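Local structure of putative Ribokinase II (Escherichia coli O6, 3IQ0) at residues E246-E251 with E307-R312; I226-N231 with D260-A265; L272-D275 with Q281-N284. The protein probably transfers a phosphate from ATP, with magnesium, to a sugar such as ribose, as a carbohydrate kinase of the pfkB (ribokinase) family. All coordinates share one frame; numbering follows the deposited sequence.

How the contacts relate
Following the chain from the N terminus, contact 2 opens on strand 224-228 and the turn after it. Contact 1 opens in the loop after strand 242-245, before contact 2 closes on helix 258-271, so these two cross. Contact 3 then folds the loop between helices 258-271 and 276-290 onto the second of them; it follows contact 2 in series and is nested inside the loop that contact 1 closes on the last helix, 303-312. Together they tie strand 224-228 and the loop after the edge strand 242-245 to the three last helices, beside the ATP pocket. Phe-262 of contact 2 packs on Ala-283 of contact 3, and Tyr-282 of contact 3 meets Glu-307 and Ile-310 of contact 1.

Contact 1 (E246-E251 with E307-R312). With ATP (adenosine-5'-triphosphate), chain G.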
loop_
_atom_site.group_PDB
_atom_site.type_symbol
_atom_site.label_atom_id
_atom_site.label_comp_id
_atom_site.label_asym_id
_atom_site.label_seq_id
_atom_site.Cartn_x
_atom_site.Cartn_y
_atom_site.Cartn_z
ATOM N N GLU B 246 -13.514 20.312 31.784
ATOM C CA GLU B 246 -12.071 20.149 31.873
ATOM C C GLU B 246 -11.685 18.748 31.442
ATOM O O GLU B 246 -12.505 17.832 31.487
ATOM C CB GLU B 246 -11.591 20.352 33.309
ATOM C CG GLU B 246 -11.892 21.704 33.907
ATOM C CD GLU B 246 -11.383 21.809 35.329
ATOM O OE1 GLU B 246 -11.831 21.012 36.180
ATOM O OE2 GLU B 246 -10.531 22.682 35.593
ATOM N N SER B 247 -10.430 18.583 31.042
ATOM C CA SER B 247 -9.936 17.283 30.619
ATOM C C SER B 247 -9.610 16.433 31.839
ATOM O O SER B 247 -9.302 16.955 32.910
ATOM C CB SER B 247 -8.672 17.440 29.773
ATOM O OG SER B 247 -7.600 17.912 30.566
ATOM N N TYR B 248 -9.687 15.120 31.668
ATOM C CA TYR B 248 -9.367 14.186 32.737
ATOM C C TYR B 248 -7.880 13.906 32.573
ATOM O O TYR B 248 -7.408 13.712 31.457
ATOM C CB TYR B 248 -10.166 12.891 32.564
ATOM C CG TYR B 248 -11.662 13.065 32.705
ATOM C CD1 TYR B 248 -12.262 13.107 33.961
ATOM C CD2 TYR B 248 -12.476 13.210 31.582
ATOM C CE1 TYR B 248 -13.633 13.291 34.098
ATOM C CE2 TYR B 248 -13.849 13.398 31.705
ATOM C CZ TYR B 248 -14.419 13.438 32.963
ATOM O OH TYR B 248 -15.774 13.636 33.088
ATOM N N PRO B 249 -7.117 13.907 33.676
ATOM C CA PRO B 249 -5.678 13.644 33.579
ATOM C C PRO B 249 -5.410 12.160 33.340
ATOM O O PRO B 249 -5.892 11.315 34.091
ATOM C CB PRO B 249 -5.157 14.123 34.930
ATOM C CG PRO B 249 -6.291 13.774 35.855
ATOM C CD PRO B 249 -7.507 14.224 35.062
ATOM N N VAL B 250 -4.653 11.845 32.289
ATOM C CA VAL B 250 -4.336 10.453 31.969
ATOM C C VAL B 250 -2.972 10.315 31.301
ATOM O O VAL B 250 -2.451 11.278 30.733
ATOM C CB VAL B 250 -5.393 9.823 31.013
ATOM C CG1 VAL B 250 -6.779 9.899 31.629
ATOM C CG2 VAL B 250 -5.368 10.529 29.670
ATOM N N GLU B 251 -2.403 9.112 31.371
ATOM C CA GLU B 251 -1.110 8.844 30.756
ATOM C C GLU B 251 -1.321 8.550 29.270
ATOM O O GLU B 251 -1.581 7.410 28.876
ATOM C CB GLU B 251 -0.422 7.656 31.447
ATOM C CG GLU B 251 -1.079 6.293 31.215
ATOM C CD GLU B 251 -2.072 5.893 32.296
ATOM O OE1 GLU B 251 -2.844 4.933 32.065
ATOM O OE2 GLU B 251 -2.070 6.526 33.375
ATOM N N GLU B 307 -18.598 5.530 32.502
ATOM C CA GLU B 307 -19.299 5.857 33.736
ATOM C C GLU B 307 -18.386 5.690 34.958
ATOM O O GLU B 307 -18.267 6.588 35.795
ATOM C CB GLU B 307 -20.527 4.952 33.859
ATOM C CG GLU B 307 -21.546 5.372 34.897
ATOM C CD GLU B 307 -21.027 5.267 36.315
ATOM O OE1 GLU B 307 -20.463 4.207 36.672
ATOM O OE2 GLU B 307 -21.198 6.246 37.075
ATOM N N THR B 308 -17.746 4.533 35.054
ATOM C CA THR B 308 -16.853 4.253 36.165
ATOM C C THR B 308 -15.633 5.170 36.120
ATOM O O THR B 308 -15.173 5.659 37.153
ATOM C CB THR B 308 -16.401 2.788 36.132
ATOM O OG1 THR B 308 -15.827 2.500 34.853
ATOM C CG2 THR B 308 -17.575 1.865 36.365
ATOM N N PHE B 309 -15.111 5.403 34.921
ATOM C CA PHE B 309 -13.959 6.283 34.749
ATOM C C PHE B 309 -14.290 7.630 35.387
ATOM O O PHE B 309 -13.532 8.159 36.199
ATOM C CB PHE B 309 -13.673 6.472 33.256
ATOM C CG PHE B 309 -12.549 7.429 32.962
ATOM C CD1 PHE B 309 -11.223 7.066 33.192
ATOM C CD2 PHE B 309 -12.816 8.690 32.443
ATOM C CE1 PHE B 309 -10.180 7.951 32.904
ATOM C CE2 PHE B 309 -11.784 9.581 32.153
ATOM C CZ PHE B 309 -10.467 9.212 32.382
ATOM N N ILE B 310 -15.442 8.175 35.011
ATOM C CA ILE B 310 -15.903 9.454 35.535
ATOM C C ILE B 310 -16.094 9.371 37.045
ATOM O O ILE B 310 -15.589 10.216 37.784
ATOM C CB ILE B 310 -17.238 9.861 34.881
ATOM C CG1 ILE B 310 -17.031 10.088 33.385
ATOM C CG2 ILE B 310 -17.793 11.108 35.553
ATOM C CD1 ILE B 310 -18.318 10.317 32.631
ATOM N N GLN B 311 -16.827 8.355 37.497
ATOM C CA GLN B 311 -17.078 8.161 38.922
ATOM C C GLN B 311 -15.780 8.221 39.683
ATOM O O GLN B 311 -15.419 9.260 40.244
ATOM C CB GLN B 311 -17.692 6.790 39.210
ATOM C CG GLN B 311 -19.100 6.576 38.735
ATOM C CD GLN B 311 -19.659 5.248 39.211
ATOM O OE1 GLN B 311 -18.919 4.269 39.350
ATOM N NE2 GLN B 311 -20.970 5.199 39.452
ATOM N N ARG B 312 -15.092 7.083 39.693
ATOM C CA ARG B 312 -13.818 6.919 40.387
ATOM C C ARG B 312 -13.106 8.230 40.623
ATOM O O ARG B 312 -12.654 8.498 41.736
ATOM C CB ARG B 312 -12.880 5.988 39.603
ATOM C CG ARG B 312 -13.262 4.514 39.646
ATOM C CD ARG B 312 -12.138 3.645 39.075
ATOM N NE ARG B 312 -11.067 3.367 40.037
ATOM C CZ ARG B 312 -9.863 2.908 39.697
ATOM N NH1 ARG B 312 -9.572 2.686 38.420
ATOM N NH2 ARG B 312 -8.959 2.636 40.627
HETATM P PG ATP G . -8.498 14.051 15.273
HETATM O O1G ATP G . -7.758 12.778 15.586
HETATM O O2G ATP G . -7.928 14.754 14.068
HETATM O O3G ATP G . -9.981 13.766 15.039
HETATM P PB ATP G . -9.241 15.999 17.368
HETATM O O1B ATP G . -8.512 17.290 17.582
HETATM O O2B ATP G . -10.563 15.974 16.683
HETATM O O3B ATP G . -8.287 14.974 16.573
HETATM P PA ATP G . -8.463 15.651 20.097
HETATM O O1A ATP G . -7.103 15.005 19.956
HETATM O O2A ATP G . -8.585 17.103 20.362
HETATM O O3A ATP G . -9.353 15.297 18.779
HETATM O "O5'" ATP G . -9.792 14.903 21.065
HETATM C "C5'" ATP G . -10.786 14.085 21.489
HETATM C "C4'" ATP G . -11.275 14.633 22.807
HETATM O "O4'" ATP G . -10.564 13.633 23.549
HETATM C "C3'" ATP G . -10.667 15.926 23.455
HETATM O "O3'" ATP G . -11.414 17.112 23.246
HETATM C "C2'" ATP G . -10.518 15.514 24.854
HETATM O "O2'" ATP G . -11.752 15.678 25.565
HETATM C "C1'" ATP G . -10.055 14.091 24.782
HETATM N N9 ATP G . -8.538 14.005 24.779
HETATM C C8 ATP G . -7.653 13.957 23.707
HETATM N N7 ATP G . -6.375 13.885 24.109
HETATM C C5 ATP G . -6.386 13.875 25.441
HETATM C C6 ATP G . -5.375 13.823 26.551
HETATM N N6 ATP G . -4.080 13.745 26.241
HETATM N N1 ATP G . -5.817 13.840 27.892
HETATM C C2 ATP G . -7.163 13.920 28.262
HETATM N N3 ATP G . -8.149 13.977 27.274
HETATM C C4 ATP G . -7.820 13.966 25.898
#
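Phe-309 reaches from the C-terminal helix to Tyr-248 and Val-250 of the loop that borders the adenine of ATP. Its CG stands trans to its own backbone N (chi1 177°), which projects the ring out of the helix toward the loop. There CE2 comes over one face of the Tyr-248 ring, 3.5 Å from Tyr-248 CG, and the rings form a T-shaped (edge-to-face) pair with planes 67° apart and centroids 5.2 Å from each other. Phe-309 CZ also sits 3.7 Å from Tyr-248 CB. Val-250 approaches from another direction: its CG1 lies in the plane of the phenylalanine ring, at its rim, 3.8 Å from CZ.

This loop is part of the ATP pocket of the pfkB kinase fold, and its two contact residues serve both helix and nucleotide. While CG1 of Val-250 meets Phe-309, CG2 of the same residue lies 3.8 Å from ATP N1. The carbonyl O of Tyr-248 comes within 3.2 Å of ATP C2, while the tyrosine ring points to the helix.

One residue further on, Ile-310 touches the far end of Tyr-248, with CG1 3.8 Å from the phenolic OH and CG2 slightly farther off. Helix 276-290 also packs on these aromatics, through Ala-285 on Tyr-248 and Leu-289 on Phe-309, and the ring of His-313 makes a second edge-to-face pair with Tyr-248.

Contact 2 (I226-N231 with D260-A265); sequences IVKRGN and DCFGGA. With ATP (adenosine-5'-triphosphate), chain G.
Phe-262 presents one ring face to Lys-228 and part of its rim to Ile-226. Over the face lies the aliphatic part of the lysine: CG sits 3.6 Å from the ring centroid and only 15° off the ring normal, a CH-pi contact, and CD follows it, nearest to CD2. Ile-226 comes from the side, its CG2 methyl in the ring plane and 3.4 Å from CE2. With chi1 at 175° the phenylalanine ring extends away from its backbone N, from helix 258-271 to the strand. The ribose also borders the ring, with ATP C4' 3.5 Å from Phe-262 CD1 in an oblique approach.

Beyond the ring the lysine chain bends at its third torsion (chi3 -70°) and directs NZ to the phosphates, where it donates a hydrogen bond to ATP O2B at 3.0 Å. The same ammonium binds the carbonyl O of Met-195 and forms a salt bridge with Asp-167. Where the strand gives way to a turn, the backbone takes over: Arg-229 N and Gly-230 N make weak hydrogen bonds to ATP O3' and O2A, at 3.2 and 3.1 Å. Asp-260 completes the Gly-Ala-Gly-Asp signature of pfkB kinases near the start of the helix, and its OD1 lies 4.0 Å from ATP O3G without bonding to it.

The buried lysine thus divides its roles, its methylenes held against an aromatic face and its ammonium gripped by three partners, which probably helps to offset negative charge on the beta-phosphate.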
loop_
_atom_site.group_PDB
_atom_site.type_symbol
_atom_site.label_atom_id
_atom_site.label_comp_id
_atom_site.label_asym_id
_atom_site.label_seq_id
_atom_site.Cartn_x
_atom_site.Cartn_y
_atom_site.Cartn_z
ATOM N N ILE B 226 -19.615 21.392 18.791
ATOM C CA ILE B 226 -18.871 20.781 19.884
ATOM C C ILE B 226 -17.385 20.903 19.579
ATOM O O ILE B 226 -16.880 20.276 18.647
ATOM C CB ILE B 226 -19.231 19.285 20.070
ATOM C CG1 ILE B 226 -20.676 19.134 20.537
ATOM C CG2 ILE B 226 -18.323 18.662 21.108
ATOM C CD1 ILE B 226 -21.707 19.312 19.455
ATOM N N VAL B 227 -16.684 21.720 20.363
ATOM C CA VAL B 227 -15.258 21.920 20.145
ATOM C C VAL B 227 -14.389 21.069 21.051
ATOM O O VAL B 227 -14.484 21.137 22.278
ATOM C CB VAL B 227 -14.861 23.397 20.329
ATOM C CG1 VAL B 227 -13.351 23.544 20.241
ATOM C CG2 VAL B 227 -15.528 24.243 19.254
ATOM N N LYS B 228 -13.545 20.262 20.422
ATOM C CA LYS B 228 -12.617 19.385 21.123
ATOM C C LYS B 228 -11.329 20.169 21.368
ATOM O O LYS B 228 -10.794 20.789 20.451
ATOM C CB LYS B 228 -12.350 18.147 20.263
ATOM C CG LYS B 228 -13.565 17.242 20.129
ATOM C CD LYS B 228 -13.469 16.348 18.911
ATOM C CE LYS B 228 -13.622 17.152 17.635
ATOM N NZ LYS B 228 -13.518 16.299 16.423
ATOM N N ARG B 229 -10.837 20.143 22.601
ATOM C CA ARG B 229 -9.635 20.895 22.948
ATOM C C ARG B 229 -8.473 20.048 23.449
ATOM O O ARG B 229 -7.765 20.447 24.369
ATOM C CB ARG B 229 -9.979 21.953 24.002
ATOM C CG ARG B 229 -11.108 22.892 23.609
ATOM C CD ARG B 229 -11.415 23.890 24.719
ATOM N NE ARG B 229 -12.510 24.788 24.357
ATOM C CZ ARG B 229 -12.483 25.626 23.325
ATOM N NH1 ARG B 229 -11.411 25.693 22.540
ATOM N NH2 ARG B 229 -13.535 26.395 23.069
ATOM N N GLY B 230 -8.272 18.887 22.835
ATOM C CA GLY B 230 -7.182 18.013 23.237
ATOM C C GLY B 230 -7.121 17.743 24.728
ATOM O O GLY B 230 -8.073 17.238 25.309
ATOM N N ASN B 231 -5.999 18.076 25.357
ATOM C CA ASN B 231 -5.858 17.841 26.786
ATOM C C ASN B 231 -6.335 18.999 27.655
ATOM O O ASN B 231 -5.816 19.213 28.748
ATOM C CB ASN B 231 -4.406 17.505 27.137
ATOM C CG ASN B 231 -3.440 18.599 26.744
ATOM O OD1 ASN B 231 -3.666 19.774 27.027
ATOM N ND2 ASN B 231 -2.347 18.216 26.091
ATOM N N ASP B 260 -12.096 10.645 17.056
ATOM C CA ASP B 260 -13.092 9.732 16.495
ATOM C C ASP B 260 -13.942 9.127 17.614
ATOM O O ASP B 260 -15.156 9.000 17.485
ATOM C CB ASP B 260 -12.408 8.610 15.707
ATOM C CG ASP B 260 -11.407 9.136 14.679
ATOM O OD1 ASP B 260 -11.604 10.261 14.174
ATOM O OD2 ASP B 260 -10.432 8.411 14.363
ATOM N N CYS B 261 -13.297 8.748 18.711
ATOM C CA CYS B 261 -14.007 8.167 19.840
ATOM C C CYS B 261 -14.864 9.223 20.509
ATOM O O CYS B 261 -16.017 8.964 20.861
ATOM C CB CYS B 261 -13.021 7.567 20.838
ATOM S SG CYS B 261 -12.328 5.988 20.274
ATOM N N PHE B 262 -14.303 10.414 20.682
ATOM C CA PHE B 262 -15.052 11.513 21.276
ATOM C C PHE B 262 -16.324 11.687 20.442
ATOM O O PHE B 262 -17.419 11.836 20.983
ATOM C CB PHE B 262 -14.239 12.817 21.214
ATOM C CG PHE B 262 -14.992 14.031 21.700
ATOM C CD1 PHE B 262 -14.811 14.505 22.988
ATOM C CD2 PHE B 262 -15.910 14.673 20.879
ATOM C CE1 PHE B 262 -15.531 15.601 23.464
ATOM C CE2 PHE B 262 -16.641 15.773 21.339
ATOM C CZ PHE B 262 -16.450 16.235 22.638
ATOM N N GLY B 263 -16.162 11.668 19.121
ATOM C CA GLY B 263 -17.287 11.843 18.215
ATOM C C GLY B 263 -18.348 10.763 18.306
ATOM O O GLY B 263 -19.545 11.062 18.370
ATOM N N GLY B 264 -17.920 9.505 18.285
ATOM C CA GLY B 264 -18.873 8.411 18.379
ATOM C C GLY B 264 -19.620 8.484 19.694
ATOM O O GLY B 264 -20.842 8.311 19.741
ATOM N N ALA B 265 -18.878 8.744 20.767
ATOM C CA ALA B 265 -19.472 8.852 22.097
ATOM C C ALA B 265 -20.550 9.938 22.142
ATOM O O ALA B 265 -21.642 9.717 22.672
ATOM C CB ALA B 265 -18.392 9.149 23.121
HETATM P PG ATP G . -8.498 14.051 15.273
HETATM O O1G ATP G . -7.758 12.778 15.586
HETATM O O2G ATP G . -7.928 14.754 14.068
HETATM O O3G ATP G . -9.981 13.766 15.039
HETATM P PB ATP G . -9.241 15.999 17.368
HETATM O O1B ATP G . -8.512 17.290 17.582
HETATM O O2B ATP G . -10.563 15.974 16.683
HETATM O O3B ATP G . -8.287 14.974 16.573
HETATM P PA ATP G . -8.463 15.651 20.097
HETATM O O1A ATP G . -7.103 15.005 19.956
HETATM O O2A ATP G . -8.585 17.103 20.362
HETATM O O3A ATP G . -9.353 15.297 18.779
HETATM O "O5'" ATP G . -9.792 14.903 21.065
HETATM C "C5'" ATP G . -10.786 14.085 21.489
HETATM C "C4'" ATP G . -11.275 14.633 22.807
HETATM O "O4'" ATP G . -10.564 13.633 23.549
HETATM C "C3'" ATP G . -10.667 15.926 23.455
HETATM O "O3'" ATP G . -11.414 17.112 23.246
HETATM C "C2'" ATP G . -10.518 15.514 24.854
HETATM O "O2'" ATP G . -11.752 15.678 25.565
HETATM C "C1'" ATP G . -10.055 14.091 24.782
HETATM N N9 ATP G . -8.538 14.005 24.779
HETATM C C8 ATP G . -7.653 13.957 23.707
HETATM N N7 ATP G . -6.375 13.885 24.109
HETATM C C5 ATP G . -6.386 13.875 25.441
HETATM C C6 ATP G . -5.375 13.823 26.551
HETATM N N6 ATP G . -4.080 13.745 26.241
HETATM N N1 ATP G . -5.817 13.840 27.892
HETATM C C2 ATP G . -7.163 13.920 28.262
HETATM N N3 ATP G . -8.149 13.977 27.274
HETATM C C4 ATP G . -7.820 13.966 25.898
#

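Contact 3 (L272-D275 with Q281-N284). With ATP (adenosine-5'-triphosphate), chain G.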
loop_
_atom_site.group_PDB
_atom_site.type_symbol
_atom_site.label_atom_id
_atom_site.label_comp_id
_atom_site.label_asym_id
_atom_site.label_seq_id
_atom_site.Cartn_x
_atom_site.Cartn_y
_atom_site.Cartn_z
ATOM N N LEU B 272 -29.000 8.071 22.945
ATOM C CA LEU B 272 -29.530 7.393 24.121
ATOM C C LEU B 272 -30.249 8.388 25.031
ATOM O O LEU B 272 -30.592 8.072 26.166
ATOM C CB LEU B 272 -28.402 6.680 24.878
ATOM C CG LEU B 272 -27.649 5.604 24.080
ATOM C CD1 LEU B 272 -26.493 5.074 24.899
ATOM C CD2 LEU B 272 -28.592 4.476 23.688
ATOM N N GLY B 273 -30.470 9.596 24.521
ATOM C CA GLY B 273 -31.184 10.611 25.277
ATOM C C GLY B 273 -30.449 11.451 26.312
ATOM O O GLY B 273 -31.091 12.137 27.104
ATOM N N PHE B 274 -29.121 11.402 26.331
ATOM C CA PHE B 274 -28.354 12.205 27.287
ATOM C C PHE B 274 -28.515 13.680 26.925
ATOM O O PHE B 274 -28.615 14.012 25.746
ATOM C CB PHE B 274 -26.862 11.858 27.212
ATOM C CG PHE B 274 -26.487 10.566 27.881
ATOM C CD1 PHE B 274 -27.370 9.495 27.924
ATOM C CD2 PHE B 274 -25.214 10.402 28.409
ATOM C CE1 PHE B 274 -26.986 8.277 28.481
ATOM C CE2 PHE B 274 -24.819 9.190 28.967
ATOM C CZ PHE B 274 -25.709 8.124 29.002
ATOM N N ASP B 275 -28.544 14.567 27.917
ATOM C CA ASP B 275 -28.642 15.988 27.606
ATOM C C ASP B 275 -27.257 16.457 27.169
ATOM O O ASP B 275 -26.287 15.702 27.259
ATOM C CB ASP B 275 -29.147 16.819 28.803
ATOM C CG ASP B 275 -28.258 16.714 30.039
ATOM O OD1 ASP B 275 -27.021 16.639 29.917
ATOM O OD2 ASP B 275 -28.813 16.734 31.156
ATOM N N GLN B 281 -19.641 15.373 28.894
ATOM C CA GLN B 281 -18.731 14.787 29.866
ATOM C C GLN B 281 -18.379 13.356 29.458
ATOM O O GLN B 281 -17.250 12.919 29.650
ATOM C CB GLN B 281 -19.342 14.801 31.278
ATOM C CG GLN B 281 -20.282 13.651 31.593
ATOM C CD GLN B 281 -20.800 13.690 33.030
ATOM O OE1 GLN B 281 -20.024 13.713 33.990
ATOM N NE2 GLN B 281 -22.119 13.696 33.180
ATOM N N TYR B 282 -19.347 12.630 28.897
ATOM C CA TYR B 282 -19.117 11.250 28.456
ATOM C C TYR B 282 -18.187 11.208 27.245
ATOM O O TYR B 282 -17.277 10.383 27.186
ATOM C CB TYR B 282 -20.444 10.560 28.125
ATOM C CG TYR B 282 -21.041 9.838 29.313
ATOM C CD1 TYR B 282 -21.387 10.530 30.470
ATOM C CD2 TYR B 282 -21.200 8.452 29.306
ATOM C CE1 TYR B 282 -21.869 9.866 31.590
ATOM C CE2 TYR B 282 -21.681 7.777 30.422
ATOM C CZ TYR B 282 -22.010 8.492 31.562
ATOM O OH TYR B 282 -22.459 7.834 32.684
ATOM N N ALA B 283 -18.419 12.099 26.283
ATOM C CA ALA B 283 -17.569 12.161 25.101
ATOM C C ALA B 283 -16.157 12.500 25.566
ATOM O O ALA B 283 -15.192 11.858 25.166
ATOM C CB ALA B 283 -18.073 13.230 24.135
ATOM N N ASN B 284 -16.053 13.514 26.420
ATOM C CA ASN B 284 -14.772 13.963 26.958
ATOM C C ASN B 284 -14.035 12.808 27.633
ATOM O O ASN B 284 -12.848 12.590 27.399
ATOM C CB ASN B 284 -15.008 15.111 27.951
ATOM C CG ASN B 284 -13.720 15.657 28.541
ATOM O OD1 ASN B 284 -12.712 15.792 27.851
ATOM N ND2 ASN B 284 -13.758 15.995 29.827
HETATM P PG ATP G . -8.498 14.051 15.273
HETATM O O1G ATP G . -7.758 12.778 15.586
HETATM O O2G ATP G . -7.928 14.754 14.068
HETATM O O3G ATP G . -9.981 13.766 15.039
HETATM P PB ATP G . -9.241 15.999 17.368
HETATM O O1B ATP G . -8.512 17.290 17.582
HETATM O O2B ATP G . -10.563 15.974 16.683
HETATM O O3B ATP G . -8.287 14.974 16.573
HETATM P PA ATP G . -8.463 15.651 20.097
HETATM O O1A ATP G . -7.103 15.005 19.956
HETATM O O2A ATP G . -8.585 17.103 20.362
HETATM O O3A ATP G . -9.353 15.297 18.779
HETATM O "O5'" ATP G . -9.792 14.903 21.065
HETATM C "C5'" ATP G . -10.786 14.085 21.489
HETATM C "C4'" ATP G . -11.275 14.633 22.807
HETATM O "O4'" ATP G . -10.564 13.633 23.549
HETATM C "C3'" ATP G . -10.667 15.926 23.455
HETATM O "O3'" ATP G . -11.414 17.112 23.246
HETATM C "C2'" ATP G . -10.518 15.514 24.854
HETATM O "O2'" ATP G . -11.752 15.678 25.565
HETATM C "C1'" ATP G . -10.055 14.091 24.782
HETATM N N9 ATP G . -8.538 14.005 24.779
HETATM C C8 ATP G . -7.653 13.957 23.707
HETATM N N7 ATP G . -6.375 13.885 24.109
HETATM C C5 ATP G . -6.386 13.875 25.441
HETATM C C6 ATP G . -5.375 13.823 26.551
HETATM N N6 ATP G . -4.080 13.745 26.241
HETATM N N1 ATP G . -5.817 13.840 27.892
HETATM C C2 ATP G . -7.163 13.920 28.262
HETATM N N3 ATP G . -8.149 13.977 27.274
HETATM C C4 ATP G . -7.820 13.966 25.898
#
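At the corner joining helix 258-271 to helix 276-290, Phe-274, in the loop just before the second helix, packs its ring on Tyr-282 within that helix. A Schellman motif ends the first helix: Gly-273, with positive phi, is its C-prime residue, and the N atoms of Phe-274 and Gly-273 return to the carbonyls of Cys-269 and Arg-270. Asp-275, next after Phe-274, is the N-cap of helix 276-290, its OD1 accepting from the backbone N of Arg-278.

Phe-274 and Tyr-282 form an almost ideal T-shaped (edge-to-face) pair, with planes at 88° and centroids 5.0 Å apart. The stem of the T is Phe-274, whose CE2 points onto the centre of the tyrosine face, 3.7 Å from Tyr-282 CD2 and at much the same distance from the other five ring carbons. A chi1 of -77° sets the phenylalanine ring beside its own backbone N and swings it toward the helix. Arg-278 adds a cation-pi contact to the Phe-274 ring, and Cys-269 of the preceding helix touches both aromatics. Tyr-282 in turn packs on Leu-303 and Ile-306 of helix 303-312, so the pair links the corner to the last helix.

Two residues after Tyr-282 the same helix reaches the ATP pocket. Asn-284 has its amide oriented by ND2, which donates to the carbonyl O of Glu-246, leaving the amide oxygen turned to the ribose: ATP O2' donates to Asn-284 OD1 in a hydrogen bond modelled at 2.5 Å, unusually short and of doubtful exact length.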